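Local coordinates for protein M32 carboxypeptidase (Chitinophagaceae bacterium, PDB 7A03) that probably removes single amino acids from the carboxyl ends of peptides as a metal-dependent carboxypeptidase, at residues T240-N243 and V247-T250; A272-G277 and G288-L293; K315-R320 and G450-L455; A340-Q345 and A494-R499; F433-K438 and K478-P483. All blocks are in the same frame, centred on the assembly; numbering follows the deposited sequence. Where two conformers were deposited one is given.

Contact 1 of 5, residues T240-N243 and V247-T250; sequences TSFN and VRVT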
# COMPACT_ATOMS: atom_id res chain seq x y z
N THR A 240 -0.42 11.75 0.67
CA THR A 240 0.53 12.30 -0.28
C THR A 240 1.45 13.26 0.45
O THR A 240 1.02 14.03 1.32
CB THR A 240 -0.17 13.01 -1.45
OG1 THR A 240 0.79 13.35 -2.47
CG2 THR A 240 -0.89 14.29 -1.00
N SER A 241 2.73 13.22 0.11
CA SER A 241 3.70 14.11 0.72
C SER A 241 4.34 14.99 -0.35
O SER A 241 4.77 14.49 -1.40
CB SER A 241 4.78 13.32 1.46
OG SER A 241 5.52 12.54 0.55
N PHE A 242 4.37 16.29 -0.09
CA PHE A 242 5.05 17.26 -0.95
C PHE A 242 6.46 17.55 -0.46
O PHE A 242 7.22 18.25 -1.14
CB PHE A 242 4.26 18.58 -1.01
CG PHE A 242 2.81 18.41 -1.35
CD1 PHE A 242 2.38 17.34 -2.14
CD2 PHE A 242 1.86 19.31 -0.89
CE1 PHE A 242 1.05 17.16 -2.43
CE2 PHE A 242 0.52 19.15 -1.21
CZ PHE A 242 0.10 18.07 -1.98
N ASN A 243 6.82 17.00 0.71
CA ASN A 243 8.04 17.10 1.50
C ASN A 243 7.64 16.64 2.90
O ASN A 243 6.45 16.54 3.20
CB ASN A 243 8.59 18.53 1.49
CG ASN A 243 7.60 19.55 2.06
OD1 ASN A 243 7.52 19.74 3.27
ND2 ASN A 243 6.86 20.22 1.18
N VAL A 247 2.49 16.85 4.52
CA VAL A 247 2.04 15.48 4.30
C VAL A 247 0.54 15.46 4.53
O VAL A 247 0.08 15.64 5.66
CB VAL A 247 2.75 14.50 5.24
CG1 VAL A 247 2.19 13.08 5.01
CG2 VAL A 247 4.26 14.57 5.04
N ARG A 248 -0.22 15.24 3.46
CA ARG A 248 -1.67 15.44 3.49
C ARG A 248 -2.38 14.10 3.35
O ARG A 248 -1.91 13.20 2.64
CB ARG A 248 -2.11 16.43 2.39
CG ARG A 248 -1.37 17.75 2.49
CD ARG A 248 -1.94 18.82 1.58
NE ARG A 248 -1.09 20.00 1.58
CZ ARG A 248 -1.36 21.11 0.91
NH1 ARG A 248 -2.50 21.23 0.25
NH2 ARG A 248 -0.49 22.09 0.93
N VAL A 249 -3.50 13.97 4.06
CA VAL A 249 -4.32 12.77 4.01
C VAL A 249 -5.73 13.13 3.57
O VAL A 249 -6.20 14.26 3.75
CB VAL A 249 -4.35 12.04 5.37
CG1 VAL A 249 -2.96 11.61 5.75
CG2 VAL A 249 -4.97 12.92 6.46
N THR A 250 -6.41 12.16 2.99
CA THR A 250 -7.83 12.31 2.71
C THR A 250 -8.61 11.18 3.35
O THR A 250 -8.06 10.12 3.69
CB THR A 250 -8.12 12.39 1.20
OG1 THR A 250 -7.83 11.12 0.58
CG2 THR A 250 -7.24 13.45 0.54
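The Phe242 ring and the Arg248 guanidinium meet at an angle of 59°, well short of a flat stack. Over one face of the guanidinium stands ring atom CE2 of Phe242, displaced toward the rim of the group and 3.3 Å from Arg248 NE. At the edge of the ring, in its plane, lies NH1 of Arg248, while NE approaches the ring obliquely. The pair belongs to a beta hairpin, Arg248 on strand 247-251 and Phe242 toward the turn; strands 239-241 and 247-251 form part of a small three-stranded sheet in a mostly helical protein. Arg248 reaches the ring because its chain runs extended from CG to NE; its charge is met by Asp246 OD1 in a salt bridge and by Trp33 in a cation-pi contact. Other side chains touching Phe242 are Ala29 and Val30 of helix 9-37, so that helix covers the same side of the hairpin. Thr240 and Arg248 lie side by side there as a hydrogen-bonded antiparallel pair: Thr240 N donates to Arg248 O (2.9 Å), and Arg248 N donates to Thr240 O (2.8 Å), both bonds nearly straight. The next pair, Ser241 with Val247, is non-hydrogen-bonded, its CA atoms 4.2 Å apart. Its side chains leave by the other sheet face, toward helix 258-277, where Ser241 OG, in one of two conformers, probably bonds Glu275 OE1 and Val247 packs on Ala272. Toward the turn, the CG2 branch of Val247, anti to the carbonyl carbon, lies 3.8 Å from Ser241 CB and 3.5 Å from Asn243 O.

Contact 2 of 5, residues A272-G277 and G288-L293; sequences ALYEQG and GEAASL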
# COMPACT_ATOMS: atom_id res chain seq x y z
N ALA A 272 1.08 8.59 6.92
CA ALA A 272 1.48 9.99 7.08
C ALA A 272 2.55 10.14 8.14
O ALA A 272 3.46 10.96 7.99
CB ALA A 272 0.27 10.85 7.40
N LEU A 273 2.48 9.34 9.21
CA LEU A 273 3.50 9.42 10.24
C LEU A 273 4.85 9.00 9.68
O LEU A 273 5.90 9.58 10.02
CB LEU A 273 3.12 8.54 11.44
CG LEU A 273 1.91 8.97 12.25
CD1 LEU A 273 1.46 7.82 13.16
CD2 LEU A 273 2.22 10.24 13.08
N TYR A 274 4.85 7.97 8.82
CA TYR A 274 6.09 7.61 8.13
C TYR A 274 6.63 8.78 7.32
O TYR A 274 7.81 9.14 7.44
CB TYR A 274 5.81 6.42 7.21
CG TYR A 274 7.00 5.72 6.59
CD1 TYR A 274 8.31 6.06 6.91
CD2 TYR A 274 6.79 4.65 5.71
CE1 TYR A 274 9.39 5.37 6.35
CE2 TYR A 274 7.86 3.95 5.16
CZ TYR A 274 9.16 4.31 5.49
OH TYR A 274 10.20 3.60 4.94
N GLU A 275 5.79 9.36 6.45
CA GLU A 275 6.26 10.46 5.60
C GLU A 275 6.76 11.65 6.42
O GLU A 275 7.76 12.29 6.06
CB GLU A 275 5.16 10.88 4.63
CG GLU A 275 4.88 9.84 3.56
CD GLU A 275 6.01 9.73 2.54
OE1 GLU A 275 6.63 10.76 2.21
OE2 GLU A 275 6.29 8.62 2.03
N GLN A 276 6.10 11.95 7.54
CA GLN A 276 6.53 13.06 8.39
C GLN A 276 7.81 12.73 9.13
O GLN A 276 8.44 13.64 9.70
CB GLN A 276 5.42 13.48 9.36
CG GLN A 276 4.28 14.20 8.66
CD GLN A 276 3.27 14.81 9.63
OE1 GLN A 276 3.07 14.31 10.73
NE2 GLN A 276 2.62 15.89 9.21
N GLY A 277 8.22 11.46 9.16
CA GLY A 277 9.46 11.08 9.80
C GLY A 277 10.68 10.96 8.90
O GLY A 277 11.79 10.73 9.40
N GLY A 288 15.99 9.73 1.64
CA GLY A 288 14.86 10.52 2.10
C GLY A 288 13.51 10.05 1.59
O GLY A 288 12.52 10.77 1.75
N GLU A 289 13.44 8.86 0.97
CA GLU A 289 12.21 8.28 0.43
C GLU A 289 11.82 7.04 1.22
O GLU A 289 12.68 6.34 1.76
CB GLU A 289 12.42 7.88 -1.05
CG GLU A 289 12.75 9.04 -1.97
CD GLU A 289 13.22 8.61 -3.36
OE1 GLU A 289 13.40 7.40 -3.59
OE2 GLU A 289 13.41 9.50 -4.24
N ALA A 290 10.52 6.76 1.28
CA ALA A 290 10.05 5.53 1.92
C ALA A 290 10.78 4.32 1.35
O ALA A 290 11.10 4.27 0.16
CB ALA A 290 8.55 5.36 1.67
N ALA A 291 11.02 3.32 2.21
CA ALA A 291 11.89 2.20 1.86
C ALA A 291 11.32 1.36 0.72
O ALA A 291 12.08 0.85 -0.11
CB ALA A 291 12.18 1.33 3.09
N SER A 292 10.00 1.20 0.68
CA SER A 292 9.35 0.38 -0.34
C SER A 292 7.85 0.46 -0.12
O SER A 292 7.38 0.93 0.93
CB SER A 292 9.76 -1.09 -0.26
OG SER A 292 9.02 -1.74 0.77
N LEU A 293 7.09 -0.00 -1.12
CA LEU A 293 5.63 -0.04 -1.00
C LEU A 293 5.21 -0.96 0.13
O LEU A 293 4.27 -0.65 0.87
CB LEU A 293 5.00 -0.53 -2.31
CG LEU A 293 4.85 0.43 -3.48
CD1 LEU A 293 4.26 -0.33 -4.67
CD2 LEU A 293 3.96 1.60 -3.12
O HOH W 1 8.53 8.75 0.41
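Tyr274 turns CG opposite its own backbone N (chi1 -169°), which sends the ring out from the helix to Ala290 and Ala291; Glu275 folds at chi2 (-71°) and brings its carboxylate alongside Ala290. Both residues belong to the last turns of helix 258-277, which carries an HExxH sequence upstream, and they face the irregular approach to helix 293-307, where Ser292 is the N-cap and its OG bonds Ile295 N. The phenol oxygen takes the one direct hydrogen bond of the contact: Ala291 N donates to Tyr274 OH over 2.9 Å, at 166° and so close to straight. The methyl of Ala291 lies beside the same oxygen, CB to Tyr274 OH 3.5 Å. Further back along the ring, CE2 of Tyr274 packs on CB of Ala290 at 3.8 Å. The buried Tyr274 ring also meets the rings of His296 and His464. Besides the probable Ser241 bond at OE1, Glu275 is held at OE2 by His296 NE2, which probably limits the turning of the carboxylate. Beside it, the Ala290 methyl stands 4.0 Å from Glu275 OE2. A water completes the joint: it donates to Glu275 OE2 at 2.8 Å and accepts from Ala290 N at 2.9 Å.

Contact 3 of 5, residues K315-R320 and G450-L455; sequences KFQYPR and GNYQPL
Phe316 covers Gly450 from CB outward. Its CB lies 3.9 Å from Gly450 N, and CG, set opposite the backbone N of Phe316 (chi1 177°), lies 3.6 Å from Gly450 CA. CD2 makes the closest approach, 3.5 Å to Gly450 CA, while CD1 lies nearer the glycine N. Beyond them CE1, CE2 and CZ complete a ring over whose centre that carbon sits: Gly450 CA is 3.6 Å from the centroid of the Phe316 ring and 13° off its normal, a CH-pi contact. An alanine at Phe316 would remove the ring and is likely to leave the CA of Gly450 without its CH-pi partner, opening a gap between helix 311-324 and residues 450-452. Gly450, just past helix 443-448, closes it off in a Schellman motif with phi 88°; a CB here would come within 2.6 Å of Phe316 CZ and press on the preceding carbonyl oxygen. Two residues on, Tyr452 leads into helix 453-462. Its ring lies over Gly450 O, and its hydroxyl accepts from Gln317: NE2 to Tyr452 OH is 2.9 Å, with the hydroxyl in the amide plane and the amide at the edge of the ring. Gln317 bends at chi2 to get there. Its NE2 also bonds Gln221 OE1 of helix 208-222, and OE1 is taken by a glycerol, probably from the crystallisation liquor.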
# COMPACT_ATOMS: atom_id res chain seq x y z
N LYS A 315 -10.06 -0.37 24.76
CA LYS A 315 -10.30 -0.16 26.18
C LYS A 315 -10.33 1.32 26.52
O LYS A 315 -11.16 1.77 27.31
CB LYS A 315 -9.24 -0.87 27.01
CG LYS A 315 -9.40 -2.37 27.05
CD LYS A 315 -8.31 -3.02 27.88
CE LYS A 315 -8.22 -4.51 27.62
NZ LYS A 315 -7.13 -5.12 28.44
N PHE A 316 -9.44 2.10 25.90
CA PHE A 316 -9.44 3.54 26.08
C PHE A 316 -10.40 4.24 25.12
O PHE A 316 -11.14 5.15 25.53
CB PHE A 316 -8.01 4.08 25.89
CG PHE A 316 -7.91 5.58 25.97
CD1 PHE A 316 -7.77 6.21 27.20
CD2 PHE A 316 -7.90 6.36 24.83
CE1 PHE A 316 -7.66 7.58 27.29
CE2 PHE A 316 -7.80 7.75 24.90
CZ PHE A 316 -7.67 8.35 26.14
N GLN A 317 -10.40 3.85 23.85
CA GLN A 317 -11.18 4.61 22.88
C GLN A 317 -12.69 4.34 22.95
O GLN A 317 -13.48 5.24 22.63
CB GLN A 317 -10.65 4.40 21.46
CG GLN A 317 -9.27 5.00 21.20
CD GLN A 317 -9.26 6.53 21.19
OE1 GLN A 317 -10.32 7.18 21.15
NE2 GLN A 317 -8.07 7.10 21.19
N TYR A 318 -13.12 3.15 23.35
CA TYR A 318 -14.54 2.84 23.27
C TYR A 318 -15.41 3.74 24.13
O TYR A 318 -16.42 4.26 23.60
CB TYR A 318 -14.83 1.34 23.49
CG TYR A 318 -16.27 1.04 23.14
CD1 TYR A 318 -16.74 1.24 21.85
CD2 TYR A 318 -17.18 0.60 24.11
CE1 TYR A 318 -18.06 1.01 21.51
CE2 TYR A 318 -18.51 0.35 23.77
CZ TYR A 318 -18.94 0.56 22.47
OH TYR A 318 -20.24 0.35 22.09
N PRO A 319 -15.13 3.98 25.41
CA PRO A 319 -15.99 4.90 26.17
C PRO A 319 -16.06 6.28 25.54
O PRO A 319 -17.12 6.93 25.58
CB PRO A 319 -15.35 4.92 27.57
CG PRO A 319 -14.49 3.70 27.62
CD PRO A 319 -14.02 3.45 26.23
N ARG A 320 -14.97 6.72 24.91
CA ARG A 320 -14.97 8.03 24.26
C ARG A 320 -15.91 8.06 23.06
O ARG A 320 -16.70 9.01 22.89
CB ARG A 320 -13.55 8.43 23.89
CG ARG A 320 -12.58 8.51 25.06
CD ARG A 320 -11.13 8.75 24.60
NE ARG A 320 -10.92 10.03 23.92
CZ ARG A 320 -10.69 11.18 24.54
NH1 ARG A 320 -10.64 11.23 25.87
NH2 ARG A 320 -10.51 12.29 23.84
N GLY A 450 -4.25 5.05 26.23
CA GLY A 450 -4.41 6.11 25.26
C GLY A 450 -3.15 6.84 24.87
O GLY A 450 -3.24 7.88 24.19
N ASN A 451 -1.98 6.35 25.25
CA ASN A 451 -0.72 7.00 24.92
C ASN A 451 -0.07 6.21 23.78
O ASN A 451 0.40 5.09 23.99
CB ASN A 451 0.18 7.01 26.16
CG ASN A 451 1.49 7.75 25.93
OD1 ASN A 451 1.66 8.44 24.92
ND2 ASN A 451 2.42 7.60 26.87
N TYR A 452 -0.06 6.78 22.57
CA TYR A 452 0.57 6.17 21.41
C TYR A 452 1.98 6.67 21.18
O TYR A 452 2.66 6.20 20.27
CB TYR A 452 -0.31 6.36 20.16
CG TYR A 452 -1.76 6.12 20.51
CD1 TYR A 452 -2.14 4.96 21.16
CD2 TYR A 452 -2.73 7.07 20.24
CE1 TYR A 452 -3.45 4.74 21.55
CE2 TYR A 452 -4.04 6.86 20.60
CZ TYR A 452 -4.40 5.69 21.26
OH TYR A 452 -5.70 5.48 21.63
N GLN A 453 2.45 7.59 22.02
CA GLN A 453 3.80 8.12 21.84
C GLN A 453 4.90 7.07 21.94
O GLN A 453 5.83 7.12 21.12
CB GLN A 453 4.03 9.31 22.78
CG GLN A 453 5.35 10.06 22.52
CD GLN A 453 6.53 9.39 23.21
OE1 GLN A 453 6.36 8.66 24.19
NE2 GLN A 453 7.72 9.63 22.69
N PRO A 454 4.88 6.10 22.87
CA PRO A 454 5.95 5.09 22.86
C PRO A 454 6.02 4.29 21.57
O PRO A 454 7.12 3.97 21.11
CB PRO A 454 5.64 4.23 24.09
CG PRO A 454 4.93 5.18 25.01
CD PRO A 454 4.06 6.01 24.09
N LEU A 455 4.87 4.00 20.96
CA LEU A 455 4.88 3.28 19.69
C LEU A 455 5.45 4.16 18.57
O LEU A 455 6.28 3.69 17.77
CB LEU A 455 3.47 2.81 19.34
CG LEU A 455 3.35 2.22 17.94
CD1 LEU A 455 4.18 0.97 17.78
CD2 LEU A 455 1.91 1.94 17.65

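Contact 4 of 5, residues A340-Q345 and A494-R499; sequences AINHVQ and AGKFLR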
# COMPACT_ATOMS: atom_id res chain seq x y z
N ALA A 340 -17.51 -6.80 16.43
CA ALA A 340 -18.15 -6.29 15.22
C ALA A 340 -17.15 -5.64 14.27
O ALA A 340 -17.28 -5.75 13.05
CB ALA A 340 -19.22 -5.28 15.62
N ILE A 341 -16.15 -4.95 14.83
CA ILE A 341 -15.12 -4.33 13.99
C ILE A 341 -14.08 -5.34 13.53
O ILE A 341 -13.22 -5.00 12.71
CB ILE A 341 -14.50 -3.08 14.63
CG1 ILE A 341 -13.73 -3.49 15.89
CG2 ILE A 341 -15.59 -2.06 14.94
CD1 ILE A 341 -12.55 -2.62 16.21
N ASN A 342 -14.14 -6.57 14.05
CA ASN A 342 -13.31 -7.66 13.54
C ASN A 342 -14.12 -8.78 12.89
O ASN A 342 -13.92 -9.95 13.19
CB ASN A 342 -12.46 -8.22 14.67
CG ASN A 342 -11.36 -7.29 15.08
OD1 ASN A 342 -10.37 -7.13 14.37
ND2 ASN A 342 -11.51 -6.68 16.25
N HIS A 343 -15.04 -8.42 11.99
CA HIS A 343 -15.91 -9.39 11.34
C HIS A 343 -15.22 -9.98 10.11
O HIS A 343 -14.84 -9.24 9.18
CB HIS A 343 -17.24 -8.77 10.94
CG HIS A 343 -18.18 -9.74 10.30
ND1 HIS A 343 -18.77 -10.77 10.99
CD2 HIS A 343 -18.61 -9.86 9.02
CE1 HIS A 343 -19.53 -11.48 10.17
NE2 HIS A 343 -19.45 -10.94 8.97
N VAL A 344 -15.07 -11.30 10.08
CA VAL A 344 -14.41 -12.01 8.99
C VAL A 344 -15.46 -12.72 8.15
O VAL A 344 -16.29 -13.48 8.67
CB VAL A 344 -13.37 -13.00 9.53
CG1 VAL A 344 -12.96 -14.01 8.45
CG2 VAL A 344 -12.16 -12.26 10.04
N GLN A 345 -15.39 -12.51 6.83
CA GLN A 345 -16.39 -13.07 5.93
C GLN A 345 -15.81 -13.18 4.53
O GLN A 345 -15.42 -12.16 3.95
CB GLN A 345 -17.59 -12.12 5.90
CG GLN A 345 -18.74 -12.58 5.04
CD GLN A 345 -20.04 -11.94 5.47
OE1 GLN A 345 -20.59 -12.27 6.52
NE2 GLN A 345 -20.54 -11.00 4.66
N ALA A 494 -4.63 -15.62 14.87
CA ALA A 494 -5.17 -16.68 15.71
C ALA A 494 -5.48 -16.16 17.11
O ALA A 494 -6.52 -16.48 17.67
CB ALA A 494 -4.19 -17.85 15.77
N GLY A 495 -4.59 -15.33 17.67
CA GLY A 495 -4.84 -14.80 19.00
C GLY A 495 -6.10 -13.97 19.06
O GLY A 495 -6.82 -13.98 20.06
N LYS A 496 -6.39 -13.24 17.98
CA LYS A 496 -7.61 -12.43 17.98
C LYS A 496 -8.86 -13.24 17.63
O LYS A 496 -9.93 -12.99 18.19
CB LYS A 496 -7.44 -11.23 17.04
CG LYS A 496 -8.74 -10.54 16.70
CD LYS A 496 -8.49 -9.09 16.33
CE LYS A 496 -7.61 -8.99 15.11
NZ LYS A 496 -7.61 -7.58 14.62
N PHE A 497 -8.75 -14.24 16.75
CA PHE A 497 -9.94 -14.89 16.18
C PHE A 497 -10.28 -16.27 16.76
O PHE A 497 -11.40 -16.74 16.53
CB PHE A 497 -9.81 -14.97 14.66
CG PHE A 497 -9.86 -13.65 13.98
CD1 PHE A 497 -11.06 -12.93 13.95
CD2 PHE A 497 -8.73 -13.09 13.41
CE1 PHE A 497 -11.12 -11.70 13.33
CE2 PHE A 497 -8.78 -11.85 12.79
CZ PHE A 497 -9.98 -11.16 12.76
N LEU A 498 -9.37 -16.92 17.49
CA LEU A 498 -9.54 -18.34 17.79
C LEU A 498 -9.74 -18.72 19.25
O LEU A 498 -10.13 -19.86 19.52
CB LEU A 498 -8.33 -19.14 17.29
CG LEU A 498 -8.47 -19.64 15.86
CD1 LEU A 498 -7.53 -20.81 15.64
CD2 LEU A 498 -9.91 -20.03 15.56
N ARG A 499 -9.45 -17.84 20.19
CA ARG A 499 -9.59 -18.18 21.60
C ARG A 499 -10.53 -17.21 22.31
O ARG A 499 -10.27 -16.77 23.43
CB ARG A 499 -8.24 -18.29 22.30
CG ARG A 499 -7.18 -17.33 21.76
CD ARG A 499 -5.97 -17.23 22.69
NE ARG A 499 -5.35 -15.90 22.59
CZ ARG A 499 -5.76 -14.84 23.29
NH1 ARG A 499 -5.15 -13.67 23.14
NH2 ARG A 499 -6.77 -14.96 24.14
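The chain leaving helix 334-341 passes the last turn of helix 486-497 with Asn342 CA 8.4 Å from Phe497 CA, too far for backbone bonding, and side chains bridge the gap. Lys496 starts with CG opposite its backbone N and turns at chi3 (62°), and the Lys496 and Asn342 side chains cross at about a right angle. NZ donates to Asn342 OD1 at 2.8 Å, from above the carbonyl plane and not along a lone pair, and CD of Lys496 lies against the same OD1 at 3.3 Å. The ammonium has a stronger partner in Glu355 OE2, a salt bridge, and a third in Tyr492 OH. Asn342 ND2 in turn bonds Tyr338 O and Arg309 O, so the amide is held at both ends and its rotation is fixed. A methionine in place of Lys496 would probably leave Glu355 without its positive mate and Asn342 OD1 without this donor. Next to the polar pair, Phe497 brings its edge to the backbone: CE1 is 3.3 Å from Asn342 O, which lies near the ring plane. The same CE1 meets CG2 of Val344 at 3.5 Å, and Val344 packs on Leu188 and Ile191 of helix 170-192. CG of Lys496 covers one face of the Phe497 ring. With an amide oxygen, a carboxylate and a hydroxyl around one buried ammonium group, the lysine is likely to stay protonated, and its charge ties the end of helix 486-497 to the chain that follows helix 334-341.

Contact 5 of 5, residues F433-K438 and K478-P483; sequences FTTAQK and KITGNP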
# COMPACT_ATOMS: atom_id res chain seq x y z
N PHE A 433 4.86 -5.16 14.85
CA PHE A 433 4.16 -4.78 16.06
C PHE A 433 4.46 -5.75 17.19
O PHE A 433 4.71 -5.35 18.33
CB PHE A 433 2.65 -4.65 15.84
CG PHE A 433 1.93 -4.09 17.02
CD1 PHE A 433 2.09 -2.76 17.40
CD2 PHE A 433 1.12 -4.91 17.81
CE1 PHE A 433 1.46 -2.26 18.53
CE2 PHE A 433 0.47 -4.40 18.92
CZ PHE A 433 0.63 -3.07 19.27
N THR A 434 4.47 -7.05 16.87
CA THR A 434 4.85 -8.03 17.87
C THR A 434 6.25 -7.73 18.40
O THR A 434 6.48 -7.77 19.62
CB THR A 434 4.74 -9.42 17.27
OG1 THR A 434 3.37 -9.68 16.97
CG2 THR A 434 5.24 -10.49 18.23
N THR A 435 7.16 -7.32 17.51
CA THR A 435 8.50 -7.01 17.98
C THR A 435 8.47 -5.78 18.88
O THR A 435 9.12 -5.77 19.94
CB THR A 435 9.45 -6.83 16.80
OG1 THR A 435 9.52 -8.06 16.06
CG2 THR A 435 10.85 -6.46 17.28
N ALA A 436 7.69 -4.77 18.50
CA ALA A 436 7.58 -3.60 19.37
C ALA A 436 7.04 -3.99 20.73
O ALA A 436 7.53 -3.49 21.75
CB ALA A 436 6.72 -2.51 18.71
N GLN A 437 6.09 -4.93 20.77
CA GLN A 437 5.53 -5.34 22.06
C GLN A 437 6.59 -5.99 22.94
O GLN A 437 6.50 -5.91 24.17
CB GLN A 437 4.35 -6.27 21.86
CG GLN A 437 3.11 -5.62 21.28
CD GLN A 437 2.04 -6.66 21.00
OE1 GLN A 437 2.21 -7.50 20.12
NE2 GLN A 437 0.95 -6.61 21.75
N LYS A 438 7.59 -6.62 22.32
CA LYS A 438 8.72 -7.20 23.03
C LYS A 438 9.72 -6.13 23.45
O LYS A 438 10.28 -6.19 24.55
CB LYS A 438 9.41 -8.22 22.11
CG LYS A 438 10.42 -9.15 22.76
CD LYS A 438 11.53 -9.50 21.77
CE LYS A 438 12.38 -10.66 22.27
NZ LYS A 438 12.79 -10.51 23.69
N LYS A 478 17.28 -6.32 10.77
CA LYS A 478 17.88 -5.44 11.77
C LYS A 478 16.95 -5.21 12.96
O LYS A 478 17.39 -5.25 14.11
CB LYS A 478 18.27 -4.11 11.11
CG LYS A 478 18.73 -3.04 12.10
CD LYS A 478 18.92 -1.70 11.42
CE LYS A 478 19.60 -0.72 12.35
NZ LYS A 478 19.53 0.67 11.84
N ILE A 479 15.66 -4.97 12.69
CA ILE A 479 14.72 -4.64 13.77
C ILE A 479 14.29 -5.88 14.55
O ILE A 479 14.19 -5.85 15.78
CB ILE A 479 13.51 -3.89 13.20
CG1 ILE A 479 13.91 -2.53 12.64
CG2 ILE A 479 12.45 -3.72 14.27
CD1 ILE A 479 12.84 -1.96 11.74
N THR A 480 13.97 -6.98 13.85
CA THR A 480 13.32 -8.13 14.47
C THR A 480 14.23 -9.33 14.67
O THR A 480 13.84 -10.26 15.38
CB THR A 480 12.09 -8.57 13.66
OG1 THR A 480 12.49 -9.30 12.49
CG2 THR A 480 11.23 -7.37 13.27
N GLY A 481 15.42 -9.34 14.07
CA GLY A 481 16.26 -10.52 14.16
C GLY A 481 15.82 -11.65 13.27
O GLY A 481 16.30 -12.77 13.44
N ASN A 482 14.93 -11.40 12.31
CA ASN A 482 14.41 -12.43 11.43
C ASN A 482 14.07 -11.81 10.08
O ASN A 482 13.71 -10.63 10.02
CB ASN A 482 13.14 -13.05 12.01
CG ASN A 482 13.42 -13.95 13.19
OD1 ASN A 482 12.89 -13.75 14.28
ND2 ASN A 482 14.26 -14.96 12.97
N PRO A 483 14.15 -12.58 9.00
CA PRO A 483 13.49 -12.17 7.76
C PRO A 483 11.98 -12.20 7.97
O PRO A 483 11.48 -12.67 8.99
CB PRO A 483 13.92 -13.24 6.76
CG PRO A 483 14.17 -14.45 7.60
CD PRO A 483 14.69 -13.95 8.92
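Thr435 of helix 420-439 and Thr480 at the end of helix 472-480 make the close part of this contact, their side chains crossing at about a right angle and their CA atoms 6.1 Å apart. OG1 of Thr435 lies 3.3 Å from CG2 of Thr480, a methyl against a hydroxyl oxygen; no hydrogen bond runs directly between residues 433-438 and 478-483. The Thr435 hydroxyl stands beside its own backbone N (chi1 -62°), from where it bonds Gln431 O one turn back, while the CG2 branch points at the neighbouring helix end. There Thr435 CG2 rests 3.7 Å from Ile479 O, an oxygen that Gln439 NE2 also bonds, and more loosely against Ile479 CG2 at 4.4 Å. Ile479 leads its own end away from Thr435, onto Trp458 of helix 453-462, so the buried side of the contact runs on into the helical core. On the outer side the packing thins: Gly481 is exposed, and the chain beyond Thr480 turns off without touching the segment 433-438. The hydroxyl of Thr480 is engaged on three counts: OG1 bonds Cys476 O within its helix and Gln431 NE2 of the facing one, and it also accepts from Asn482 N at 3.2 Å, with an angle of 136°. That last bond closes an ST turn. Together with the positive phi of Gly481 it marks a helix C-terminus, here set against the flank of helix 420-439 in a helix-to-helix contact.

How the contacts relate
Contacts 1 and 2 come first along the chain and touch, centres 11 Å apart: the hairpin of strands 239-241 and 247-251 lies on helix 258-277. That helix carries an HExxH sequence which, as in other M32 peptidases, probably belongs to the metal site, although no metal is bound to it here. Contact 3 follows, centred about 24 Å from contact 2, and its second segment touches contact 5 through Leu455 and Phe433. Contacts 3 and 4 alternate along the chain, and both segments of contact 5 fall between those of contact 4. Contacts 1 and 2 are local, whereas contacts 3 and 4 join parts of the largely helical chain some 130 to 150 residues apart.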